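Local coordinates for protein rhizobiales Sp. Pch2 (Marine metagenome, PDB 6PB3) that probably uses ATP hydrolysis, as a hexameric AAA+ remodeller of the Pch2/TRIP13 type, to unfold or disassemble HORMA domain proteins in bacterial antiphage defence, at residues 253-258 / 297-302; 33-38 / 228-233. One frame throughout, in Å; residues are numbered along the deposited sequence.

Contact 1 (253-258 / 297-302)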
loop_
_atom_site.group_PDB
_atom_site.type_symbol
_atom_site.label_atom_id
_atom_site.label_comp_id
_atom_site.label_asym_id
_atom_site.label_seq_id
_atom_site.Cartn_x
_atom_site.Cartn_y
_atom_site.Cartn_z
ATOM N N VAL A 253 -19.320 23.133 -19.894
ATOM C CA VAL A 253 -17.997 22.618 -20.229
ATOM C C VAL A 253 -16.999 22.968 -19.130
ATOM O O VAL A 253 -16.210 22.128 -18.679
ATOM C CB VAL A 253 -17.540 23.175 -21.588
ATOM C CG1 VAL A 253 -16.063 22.846 -21.819
ATOM C CG2 VAL A 253 -18.400 22.623 -22.700
ATOM N N ALA A 254 -17.031 24.215 -18.675
ATOM C CA ALA A 254 -16.121 24.636 -17.618
ATOM C C ALA A 254 -16.449 23.948 -16.297
ATOM O O ALA A 254 -15.541 23.554 -15.554
ATOM C CB ALA A 254 -16.159 26.159 -17.462
ATOM N N ALA A 255 -17.739 23.788 -15.992
ATOM C CA ALA A 255 -18.121 23.168 -14.731
ATOM C C ALA A 255 -17.756 21.694 -14.680
ATOM O O ALA A 255 -17.651 21.135 -13.585
ATOM C CB ALA A 255 -19.623 23.342 -14.493
ATOM N N THR A 256 -17.547 21.052 -15.821
ATOM C CA THR A 256 -17.210 19.639 -15.821
ATOM C C THR A 256 -15.728 19.389 -16.066
ATOM O O THR A 256 -15.304 18.225 -16.129
ATOM C CB THR A 256 -18.078 18.903 -16.852
ATOM O OG1 THR A 256 -17.908 19.490 -18.150
ATOM C CG2 THR A 256 -19.537 19.022 -16.444
ATOM N N GLY A 257 -14.929 20.452 -16.168
ATOM C CA GLY A 257 -13.503 20.339 -16.355
ATOM C C GLY A 257 -12.732 20.389 -15.049
ATOM O O GLY A 257 -13.306 20.520 -13.964
ATOM N N PRO A 258 -11.403 20.282 -15.135
ATOM C CA PRO A 258 -10.591 20.243 -13.906
ATOM C C PRO A 258 -10.582 21.551 -13.126
ATOM O O PRO A 258 -10.512 21.508 -11.891
ATOM C CB PRO A 258 -9.193 19.879 -14.425
ATOM C CG PRO A 258 -9.204 20.247 -15.877
ATOM C CD PRO A 258 -10.604 20.022 -16.344
ATOM N N ILE A 297 -26.496 21.888 -11.152
ATOM C CA ILE A 297 -26.286 20.454 -10.993
ATOM C C ILE A 297 -24.836 20.092 -11.310
ATOM O O ILE A 297 -24.179 19.375 -10.548
ATOM C CB ILE A 297 -27.270 19.667 -11.873
ATOM C CG1 ILE A 297 -28.699 19.829 -11.340
ATOM C CG2 ILE A 297 -26.863 18.216 -11.920
ATOM C CD1 ILE A 297 -29.779 19.341 -12.291
ATOM N N ALA A 298 -24.312 20.593 -12.433
ATOM C CA ALA A 298 -22.944 20.253 -12.821
ATOM C C ALA A 298 -21.940 20.697 -11.763
ATOM O O ALA A 298 -20.968 19.988 -11.481
ATOM C CB ALA A 298 -22.598 20.887 -14.169
ATOM N N GLN A 299 -22.169 21.865 -11.156
ATOM C CA GLN A 299 -21.191 22.426 -10.232
ATOM C C GLN A 299 -21.213 21.706 -8.889
ATOM O O GLN A 299 -20.157 21.472 -8.286
ATOM C CB GLN A 299 -21.445 23.922 -10.051
ATOM C CG GLN A 299 -21.230 24.759 -11.308
ATOM C CD GLN A 299 -21.258 26.250 -11.010
ATOM O OE1 GLN A 299 -21.777 26.677 -9.973
ATOM N NE2 GLN A 299 -20.690 27.048 -11.910
ATOM N N ALA A 300 -22.405 21.355 -8.399
ATOM C CA ALA A 300 -22.508 20.612 -7.150
ATOM C C ALA A 300 -22.032 19.176 -7.294
ATOM O O ALA A 300 -21.723 18.532 -6.287
ATOM C CB ALA A 300 -23.954 20.627 -6.647
HETATM N N MSE A 301 -21.947 18.666 -8.516
HETATM C CA MSE A 301 -21.598 17.283 -8.712
HETATM C C MSE A 301 -20.071 17.136 -8.745
HETATM O O MSE A 301 -19.389 17.839 -9.497
HETATM C CB MSE A 301 -22.251 16.780 -10.003
HETATM C CG MSE A 301 -21.946 15.349 -10.362
HETATM SE SE MSE A 301 -22.808 14.926 -12.076
HETATM C CE MSE A 301 -24.685 14.905 -11.423
ATOM N N ALA A 302 -19.539 16.220 -7.927
ATOM C CA ALA A 302 -18.087 16.050 -7.910
ATOM C C ALA A 302 -17.667 14.926 -8.847
ATOM O O ALA A 302 -18.342 13.896 -8.919
ATOM C CB ALA A 302 -17.567 15.744 -6.497
#
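Ala255 meets Ala298 methyl to methyl, CB to CB 3.9 Å apart, where the last turns of two helices come side by side. Two alanines here let the backbones come close, nearest between CA of Ala255 and CA of Gln299, 5.5 Å apart. Gln299 adds its aliphatic part, CG resting 3.8 Å from CB of Ala255. A chi1 of -65° sets this CG anti to the carbonyl carbon and against the Ala255 methyl, and the extended chain carries the amide on past it at the exposed edge. On the buried side CG2 of Thr256 approaches CB of Ala298 at 4.2 Å. Threonine suits this place because its two branches do different work: the methyl packs, while OG1 turns back to its own helix end and is hydrogen-bonded to the carbonyl of Leu252. No hydrogen bond joins the segments; the contact is purely apolar. Farther out, the side chains of Thr256 and selenomethionine Met301 both touch Phe266 and Leu275, and Met301 also packs on Arg38 of a neighbouring subunit. The contact thus joins the C-terminal ends of helices 246-255 and 291-300, with helix 268-283 packed against the side chains of Thr256 and Met301.

Contact 2 (33-38 / 228-233)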
loop_
_atom_site.group_PDB
_atom_site.type_symbol
_atom_site.label_atom_id
_atom_site.label_comp_id
_atom_site.label_asym_id
_atom_site.label_seq_id
_atom_site.Cartn_x
_atom_site.Cartn_y
_atom_site.Cartn_z
ATOM N N ASP A 33 -15.284 10.718 -31.290
ATOM C CA ASP A 33 -15.077 10.752 -32.739
ATOM C C ASP A 33 -13.653 10.355 -33.102
ATOM O O ASP A 33 -13.435 9.566 -34.030
ATOM C CB ASP A 33 -15.405 12.143 -33.293
ATOM C CG ASP A 33 -16.905 12.433 -33.319
ATOM O OD1 ASP A 33 -17.705 11.475 -33.454
ATOM O OD2 ASP A 33 -17.286 13.623 -33.215
ATOM N N THR A 34 -12.676 10.868 -32.358
ATOM C CA THR A 34 -11.287 10.515 -32.606
ATOM C C THR A 34 -11.039 9.034 -32.344
ATOM O O THR A 34 -10.343 8.368 -33.120
ATOM C CB THR A 34 -10.385 11.383 -31.733
ATOM O OG1 THR A 34 -10.552 11.006 -30.359
ATOM C CG2 THR A 34 -10.792 12.849 -31.878
ATOM N N HIS A 35 -11.591 8.498 -31.250
ATOM C CA HIS A 35 -11.380 7.081 -30.950
ATOM C C HIS A 35 -11.998 6.186 -32.022
ATOM O O HIS A 35 -11.425 5.144 -32.373
ATOM C CB HIS A 35 -11.947 6.738 -29.568
ATOM C CG HIS A 35 -11.496 7.663 -28.479
ATOM N ND1 HIS A 35 -11.928 8.967 -28.390
ATOM C CD2 HIS A 35 -10.633 7.481 -27.448
ATOM C CE1 HIS A 35 -11.369 9.545 -27.341
ATOM N NE2 HIS A 35 -10.579 8.665 -26.751
ATOM N N LYS A 36 -13.163 6.586 -32.552
ATOM C CA LYS A 36 -13.834 5.853 -33.630
ATOM C C LYS A 36 -12.981 5.811 -34.879
ATOM O O LYS A 36 -12.791 4.748 -35.484
ATOM C CB LYS A 36 -15.173 6.518 -33.996
ATOM C CG LYS A 36 -16.292 6.489 -32.969
ATOM C CD LYS A 36 -17.526 7.245 -33.540
ATOM C CE LYS A 36 -18.658 7.352 -32.544
ATOM N NZ LYS A 36 -19.736 8.308 -32.996
ATOM N N SER A 37 -12.508 6.983 -35.309
ATOM C CA SER A 37 -11.684 7.092 -36.509
ATOM C C SER A 37 -10.412 6.256 -36.397
ATOM O O SER A 37 -10.057 5.515 -37.320
ATOM C CB SER A 37 -11.336 8.562 -36.755
ATOM O OG SER A 37 -10.266 8.698 -37.669
ATOM N N ARG A 38 -9.698 6.370 -35.274
ATOM C CA ARG A 38 -8.459 5.609 -35.129
ATOM C C ARG A 38 -8.734 4.111 -35.076
ATOM O O ARG A 38 -8.073 3.322 -35.760
ATOM C CB ARG A 38 -7.696 6.052 -33.882
ATOM C CG ARG A 38 -7.205 7.470 -33.932
ATOM C CD ARG A 38 -6.479 7.832 -32.622
ATOM N NE ARG A 38 -6.205 9.263 -32.576
ATOM C CZ ARG A 38 -5.759 9.914 -31.507
ATOM N NH1 ARG A 38 -5.526 9.272 -30.372
ATOM N NH2 ARG A 38 -5.543 11.216 -31.579
ATOM N N ASP A 228 -11.754 19.594 -23.116
ATOM C CA ASP A 228 -12.814 20.581 -23.283
ATOM C C ASP A 228 -13.588 20.358 -24.577
ATOM O O ASP A 228 -14.819 20.470 -24.590
ATOM C CB ASP A 228 -12.234 21.990 -23.217
ATOM C CG ASP A 228 -11.611 22.294 -21.858
ATOM O OD1 ASP A 228 -10.920 21.408 -21.303
ATOM O OD2 ASP A 228 -11.801 23.420 -21.349
ATOM N N ALA A 229 -12.897 20.004 -25.666
ATOM C CA ALA A 229 -13.595 19.757 -26.924
ATOM C C ALA A 229 -14.512 18.551 -26.807
ATOM O O ALA A 229 -15.663 18.587 -27.257
ATOM C CB ALA A 229 -12.596 19.565 -28.069
ATOM N N GLN A 230 -14.023 17.472 -26.193
ATOM C CA GLN A 230 -14.851 16.277 -26.043
ATOM C C GLN A 230 -16.037 16.528 -25.121
ATOM O O GLN A 230 -17.143 16.037 -25.381
ATOM C CB GLN A 230 -14.006 15.109 -25.541
ATOM C CG GLN A 230 -12.958 14.689 -26.580
ATOM C CD GLN A 230 -11.880 13.791 -26.005
ATOM O OE1 GLN A 230 -11.358 14.036 -24.917
ATOM N NE2 GLN A 230 -11.537 12.745 -26.740
ATOM N N ARG A 231 -15.835 17.294 -24.045
ATOM C CA ARG A 231 -16.961 17.629 -23.182
ATOM C C ARG A 231 -17.958 18.505 -23.923
ATOM O O ARG A 231 -19.172 18.328 -23.784
ATOM C CB ARG A 231 -16.471 18.316 -21.900
ATOM C CG ARG A 231 -15.549 17.436 -21.074
ATOM C CD ARG A 231 -15.483 17.898 -19.632
ATOM N NE ARG A 231 -15.116 19.304 -19.535
ATOM C CZ ARG A 231 -13.889 19.757 -19.757
ATOM N NH1 ARG A 231 -12.918 18.910 -20.099
ATOM N NH2 ARG A 231 -13.632 21.052 -19.644
ATOM N N ARG A 232 -17.460 19.441 -24.730
ATOM C CA ARG A 232 -18.340 20.275 -25.538
ATOM C C ARG A 232 -19.198 19.433 -26.479
ATOM O O ARG A 232 -20.399 19.681 -26.617
ATOM C CB ARG A 232 -17.512 21.289 -26.329
ATOM C CG ARG A 232 -18.303 22.496 -26.816
ATOM C CD ARG A 232 -17.469 23.404 -27.716
ATOM N NE ARG A 232 -16.039 23.179 -27.532
ATOM C CZ ARG A 232 -15.260 23.911 -26.745
ATOM N NH1 ARG A 232 -15.768 24.927 -26.071
ATOM N NH2 ARG A 232 -13.972 23.633 -26.642
ATOM N N ALA A 233 -18.606 18.421 -27.125
ATOM C CA ALA A 233 -19.366 17.633 -28.099
ATOM C C ALA A 233 -20.472 16.826 -27.423
ATOM O O ALA A 233 -21.602 16.773 -27.924
ATOM C CB ALA A 233 -18.437 16.707 -28.897
#
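The contact spans the junction between the nucleotide-binding core of the AAA+ ATPase and the helices that follow its last strand, pairing the first turns of helices 33-47 and 228-239. Gln230 reaches across with its amide, and NE2 arrives at the edge of the His35 ring, in its plane, 3.3 Å from CE1. Ring and amide planes are only 16° apart, so the two flat groups lie nearly parallel, although the side chains cross at about a right angle. An extended glutamine suits the distance between the helices: with chi2 at 165° the chain carries its end over to a helix that its CB does not face. Thr34 OG1 stands farther off, 4.1 Å from Gln230 NE2, and no hydrogen bond crosses between the segments.

In AAA+ proteins a helical lid follows the alpha/beta core, and helix 228-239 comes directly after strand 219-223, consistent with its opening that lid; the His35 side chain comes close to, but makes no contact with, what is probably the Walker A loop. The imidazole is positioned from the core side: its NE2 makes a weak hydrogen bond to the carbonyl of Thr222, its ring meets that of Phe223, and Ile221 and Leu90 pack on it. On the side of the probable lid, Gln230 touches Phe268 at the start of helix 268-283.

In the fold
Both segments of contact 2 precede those of contact 1 in the chain, and the centres of the two contacts lie about 19 Å apart on the same side of the chain's centre. Helices 228-239 and 246-255 are consecutive and carry one segment of each. They also touch directly: Arg231 probably donates a hydrogen bond from NH2 to the carbonyl O of Val253 at 3.0 Å, and Val253 packs on Arg232. Contact 1 lies wholly within the C-terminal helices, its centre about 25 Å from the chain's centre, whereas contact 2 bridges from these helices to the ATPase core. In AAA+ proteins core and lid commonly shift against each other; if that holds here, contact 2 could be the more changeable.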